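YfkN protein (Bacillus subtilis subsp. subtilis, PDB 3GVE) is a member of the calcineurin-like metallophosphoesterase family whose modelled site holds a manganese and a magnesium ion side by side. Local coordinates at residues Gly107-Glu110 with Phe111-Gly114; Leu115-Leu118 with Asp119-Lys123. All blocks are in the same frame, centred on the assembly; numbering follows the deposited sequence.

Interaction 1: Gly107-Glu110 with Phe111-Gly114. With MG (magnesium ion), chain D.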
loop_
_atom_site.group_PDB
_atom_site.type_symbol
_atom_site.label_atom_id
_atom_site.label_comp_id
_atom_site.label_asym_id
_atom_site.label_seq_id
_atom_site.Cartn_x
_atom_site.Cartn_y
_atom_site.Cartn_z
ATOM N N GLY A 107 5.839 15.780 -2.781
ATOM C CA GLY A 107 5.788 14.538 -3.508
ATOM C C GLY A 107 4.478 14.581 -4.335
ATOM O O GLY A 107 3.650 15.517 -4.251
ATOM N N ASN A 108 4.338 13.572 -5.209
ATOM C CA ASN A 108 3.118 13.561 -6.060
ATOM C C ASN A 108 1.837 13.541 -5.242
ATOM O O ASN A 108 0.816 14.129 -5.576
ATOM C CB ASN A 108 3.122 12.410 -7.097
ATOM C CG ASN A 108 3.594 11.071 -6.520
ATOM O OD1 ASN A 108 4.692 10.908 -5.988
ATOM N ND2 ASN A 108 2.692 10.132 -6.530
ATOM N N HIS A 109 1.858 12.798 -4.144
ATOM C CA HIS A 109 0.625 12.633 -3.312
ATOM C C HIS A 109 0.231 13.921 -2.567
ATOM O O HIS A 109 -0.919 13.975 -2.114
ATOM C CB HIS A 109 0.722 11.409 -2.406
ATOM C CG HIS A 109 0.579 10.148 -3.179
ATOM N ND1 HIS A 109 -0.638 9.728 -3.697
ATOM C CD2 HIS A 109 1.507 9.270 -3.607
ATOM C CE1 HIS A 109 -0.452 8.597 -4.387
ATOM N NE2 HIS A 109 0.841 8.289 -4.324
ATOM N N GLU A 110 1.119 14.908 -2.476
ATOM C CA GLU A 110 0.748 16.190 -1.887
ATOM C C GLU A 110 -0.336 16.911 -2.688
ATOM O O GLU A 110 -0.973 17.775 -2.155
ATOM C CB GLU A 110 1.993 17.088 -1.739
ATOM C CG GLU A 110 2.627 17.097 -0.328
ATOM C CD GLU A 110 3.291 15.790 0.017
ATOM O OE1 GLU A 110 4.002 15.254 -0.835
ATOM O OE2 GLU A 110 3.105 15.302 1.118
ATOM N N PHE A 111 -0.517 16.519 -3.936
ATOM C CA PHE A 111 -1.483 17.162 -4.817
ATOM C C PHE A 111 -2.852 16.501 -4.835
ATOM O O PHE A 111 -3.761 17.005 -5.451
ATOM C CB PHE A 111 -0.906 17.212 -6.239
ATOM C CG PHE A 111 0.323 18.074 -6.349
ATOM C CD1 PHE A 111 0.206 19.433 -6.528
ATOM C CD2 PHE A 111 1.585 17.528 -6.223
ATOM C CE1 PHE A 111 1.334 20.231 -6.596
ATOM C CE2 PHE A 111 2.698 18.312 -6.283
ATOM C CZ PHE A 111 2.576 19.654 -6.474
ATOM N N ASN A 112 -2.979 15.358 -4.164
ATOM C CA ASN A 112 -4.194 14.533 -4.232
ATOM C C ASN A 112 -5.447 15.237 -3.701
ATOM O O ASN A 112 -6.546 14.907 -4.086
ATOM C CB ASN A 112 -4.045 13.230 -3.420
ATOM C CG ASN A 112 -3.081 12.204 -4.015
ATOM O OD1 ASN A 112 -2.865 11.194 -3.384
ATOM N ND2 ASN A 112 -2.529 12.442 -5.189
ATOM N N TYR A 113 -5.271 16.193 -2.801
ATOM C CA TYR A 113 -6.406 16.866 -2.166
ATOM C C TYR A 113 -6.621 18.278 -2.711
ATOM O O TYR A 113 -7.384 19.053 -2.153
ATOM C CB TYR A 113 -6.210 16.886 -0.649
ATOM C CG TYR A 113 -6.216 15.508 -0.019
ATOM C CD1 TYR A 113 -7.063 14.523 -0.487
ATOM C CD2 TYR A 113 -5.394 15.202 1.034
ATOM C CE1 TYR A 113 -7.077 13.274 0.069
ATOM C CE2 TYR A 113 -5.410 13.934 1.605
ATOM C CZ TYR A 113 -6.261 12.986 1.120
ATOM O OH TYR A 113 -6.275 11.743 1.686
ATOM N N GLY A 114 -5.949 18.588 -3.813
ATOM C CA GLY A 114 -6.137 19.865 -4.479
ATOM C C GLY A 114 -5.109 20.912 -4.102
ATOM O O GLY A 114 -4.453 20.811 -3.097
HETATM MG MG MG D . 5.784 9.547 -4.868
HETATM O O HOH W 1 -0.305 11.010 -6.933
HETATM O O HOH W 2 -2.804 15.547 -0.932
HETATM O O HOH W 3 -3.569 18.403 -1.814
HETATM O O HOH W 4 5.810 7.193 -4.223
#

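Interaction 2: Leu115-Leu118 with Asp119-Lys123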
loop_
_atom_site.group_PDB
_atom_site.type_symbol
_atom_site.label_atom_id
_atom_site.label_comp_id
_atom_site.label_asym_id
_atom_site.label_seq_id
_atom_site.Cartn_x
_atom_site.Cartn_y
_atom_site.Cartn_z
ATOM N N LEU A 115 -4.990 21.936 -4.930
ATOM C CA LEU A 115 -3.990 22.980 -4.755
ATOM C C LEU A 115 -4.242 23.858 -3.522
ATOM O O LEU A 115 -3.312 24.272 -2.875
ATOM C CB LEU A 115 -3.904 23.853 -6.011
ATOM C CG LEU A 115 -3.291 23.168 -7.252
ATOM C CD1 LEU A 115 -3.559 23.980 -8.521
ATOM C CD2 LEU A 115 -1.779 22.965 -7.088
ATOM N N ASP A 116 -5.502 24.138 -3.214
ATOM C CA ASP A 116 -5.786 25.027 -2.091
ATOM C C ASP A 116 -5.405 24.381 -0.759
ATOM O O ASP A 116 -4.795 25.012 0.074
ATOM C CB ASP A 116 -7.254 25.466 -2.065
ATOM C CG ASP A 116 -7.617 26.403 -3.204
ATOM O OD1 ASP A 116 -6.732 26.994 -3.834
ATOM O OD2 ASP A 116 -8.819 26.533 -3.448
ATOM N N PHE A 117 -5.759 23.107 -0.589
ATOM C CA PHE A 117 -5.425 22.392 0.629
ATOM C C PHE A 117 -3.916 22.295 0.793
ATOM O O PHE A 117 -3.405 22.457 1.874
ATOM C CB PHE A 117 -6.070 21.012 0.645
ATOM C CG PHE A 117 -5.841 20.261 1.924
ATOM C CD1 PHE A 117 -6.547 20.582 3.077
ATOM C CD2 PHE A 117 -4.917 19.241 1.983
ATOM C CE1 PHE A 117 -6.342 19.886 4.253
ATOM C CE2 PHE A 117 -4.730 18.550 3.152
ATOM C CZ PHE A 117 -5.444 18.875 4.287
ATOM N N LEU A 118 -3.207 22.083 -0.302
ATOM C CA LEU A 118 -1.758 22.021 -0.237
ATOM C C LEU A 118 -1.159 23.369 0.186
ATOM O O LEU A 118 -0.263 23.418 0.994
ATOM C CB LEU A 118 -1.167 21.556 -1.580
ATOM C CG LEU A 118 0.358 21.416 -1.627
ATOM C CD1 LEU A 118 0.856 20.537 -0.480
ATOM C CD2 LEU A 118 0.799 20.846 -2.977
ATOM N N ASP A 119 -1.656 24.457 -0.398
ATOM C CA ASP A 119 -1.200 25.789 -0.013
ATOM C C ASP A 119 -1.457 26.003 1.482
ATOM O O ASP A 119 -0.614 26.509 2.179
ATOM C CB ASP A 119 -1.904 26.887 -0.817
ATOM C CG ASP A 119 -1.360 27.039 -2.236
ATOM O OD1 ASP A 119 -0.219 26.653 -2.527
ATOM O OD2 ASP A 119 -2.113 27.577 -3.054
ATOM N N GLY A 120 -2.624 25.605 1.956
ATOM C CA GLY A 120 -2.962 25.770 3.361
ATOM C C GLY A 120 -2.053 24.956 4.257
ATOM O O GLY A 120 -1.642 25.397 5.302
ATOM N N THR A 121 -1.736 23.746 3.817
ATOM C CA THR A 121 -0.848 22.842 4.564
ATOM C C THR A 121 0.536 23.458 4.737
ATOM O O THR A 121 1.091 23.443 5.810
ATOM C CB THR A 121 -0.740 21.468 3.857
ATOM O OG1 THR A 121 -1.999 20.810 3.918
ATOM C CG2 THR A 121 0.302 20.576 4.522
ATOM N N ILE A 122 1.066 24.016 3.654
ATOM C CA ILE A 122 2.372 24.653 3.649
ATOM C C ILE A 122 2.419 25.871 4.591
ATOM O O ILE A 122 3.433 26.122 5.205
ATOM C CB ILE A 122 2.768 25.044 2.191
ATOM C CG1 ILE A 122 3.030 23.785 1.366
ATOM C CG2 ILE A 122 3.988 25.926 2.167
ATOM C CD1 ILE A 122 3.090 24.031 -0.152
ATOM N N LYS A 123 1.320 26.615 4.687
ATOM C CA LYS A 123 1.272 27.848 5.501
ATOM C C LYS A 123 1.670 27.632 6.948
ATOM O O LYS A 123 2.232 28.496 7.571
ATOM C CB LYS A 123 -0.135 28.452 5.512
ATOM C CG LYS A 123 -0.575 29.048 4.208
ATOM C CD LYS A 123 -2.024 29.544 4.274
ATOM C CE LYS A 123 -2.479 29.913 2.880
ATOM N NZ LYS A 123 -3.751 30.598 2.886
HETATM O O HOH W 5 -0.675 24.267 -3.792
HETATM O O HOH W 6 -4.707 28.569 -2.564
#

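Interaction 1: Gly107-Glu110 with Phe111-Gly114
H109 reaches N112 three residues further along the chain, and their side chains meet in one nearly straight hydrogen bond (172°), an example of a side-chain link within a turn that carries a metal ligand. Followed outward, the CB of H109 already lies 3.7 Å from OD1 of N112. CG brings the ring round beside the backbone N (chi1 -73°), and ND1 then donates to OD1 of N112 over 2.7 Å. The amide oxygen sits at the ring edge, in the imidazole plane, while the amide itself stands almost perpendicular to the ring, with the planes 89° apart. At the far corner NE2 is hydrogen-bonded to a bound citric acid, probably from the crystallisation liquor. With ND1 bound to N112 and, in this crystal, NE2 to the citric acid, both ring nitrogens are engaged, which would favour one orientation of the ring. The ND2 of N112 turns to D179 and to a water that also takes a proton from ND2 of N108.

N108 sends its other amide atom to the metal: OD1 binds magnesium at 2.1 Å, and D64, H216 and H249 supply further ligands. The backbone of the same residues winds as a 3-10 turn, with F111 N donating to N108 O (3.2 Å) and N112 N to H109 O. E110 folds back so that OE1 accepts from G107 N at 2.7 Å, while both its oxygens also receive backbone amides of D64, L65 and I66.

The whole turn bridges strand 104-105 and helix 115-123: F111 packs on I175 of helix 175-178 and on L118, and Y113 lies against helix 70-85.

Interaction 2: Leu115-Leu118 with Asp119-Lys123
OG1 of T121 lies over one face of the F117 ring, one turn further along helix 115-123, the crossover helix of a beta-alpha-beta unit between strands 104-105 and 129-130. The helix illustrates how a single amphipathic segment divides its labour, with a compact side turned to the protein and a hydrated side turned outward.

On the compact side, the CG of F117 lies anti to the backbone N (chi1 -176°), which carries the ring alongside the following turn. There the T121 hydroxyl is displaced toward the rim of the ring, with OG1 3.6 Å from CE2 of F117. The same hydroxyl donates to F117 O at 3.0 Å, so this carbonyl accepts twice: T121 N comes from one face of its plane and OG1 from the other. The bond therefore fixes the hydroxyl's rotation and satisfies a buried polar group. V76, K80 and I83 of helix 70-85 pack against the phenyl ring. L118 and I122 add a looser apolar contact, CG of L118 to CD1 of I122 at 4.1 Å, in addition to the regular bond from I122 N to L118 O.

Around the helix, D116 and D119 make up the wetter side. Their carboxylates do not touch, D116 OD1 being 4.7 Å from D119 OD2, and a water lies between them. The like charges would be expected to disfavour each other, but OD2 of D119 also forms a salt bridge with R142, which probably offsets part of that repulsion. Its backbone is held in the ordinary way, D119 N donating to L115 O. A second water spans that turn: it donates to L115 O at 2.8 Å and, more weakly, to OD1 of D119 at 2.7 Å.

Interactions 1 and 2 follow each other without a break, G114 serving as the N-cap residue between the 3-10 turn and helix 115-123, and their centres lie about 10 Å apart. Both are largely buried, yet their chemistry differs with place. Interaction 1, at the metal site, is dominated by directed polar bonds and metal ligation, with F111 packing at its edge; interaction 2, further from the magnesium, relies on repeating helical bonds and apolar contacts, with charged groups kept to the outer side. L118 joins them, its CD2 lying 3.7 Å from CE1 of F111. Helix 70-85 borders both.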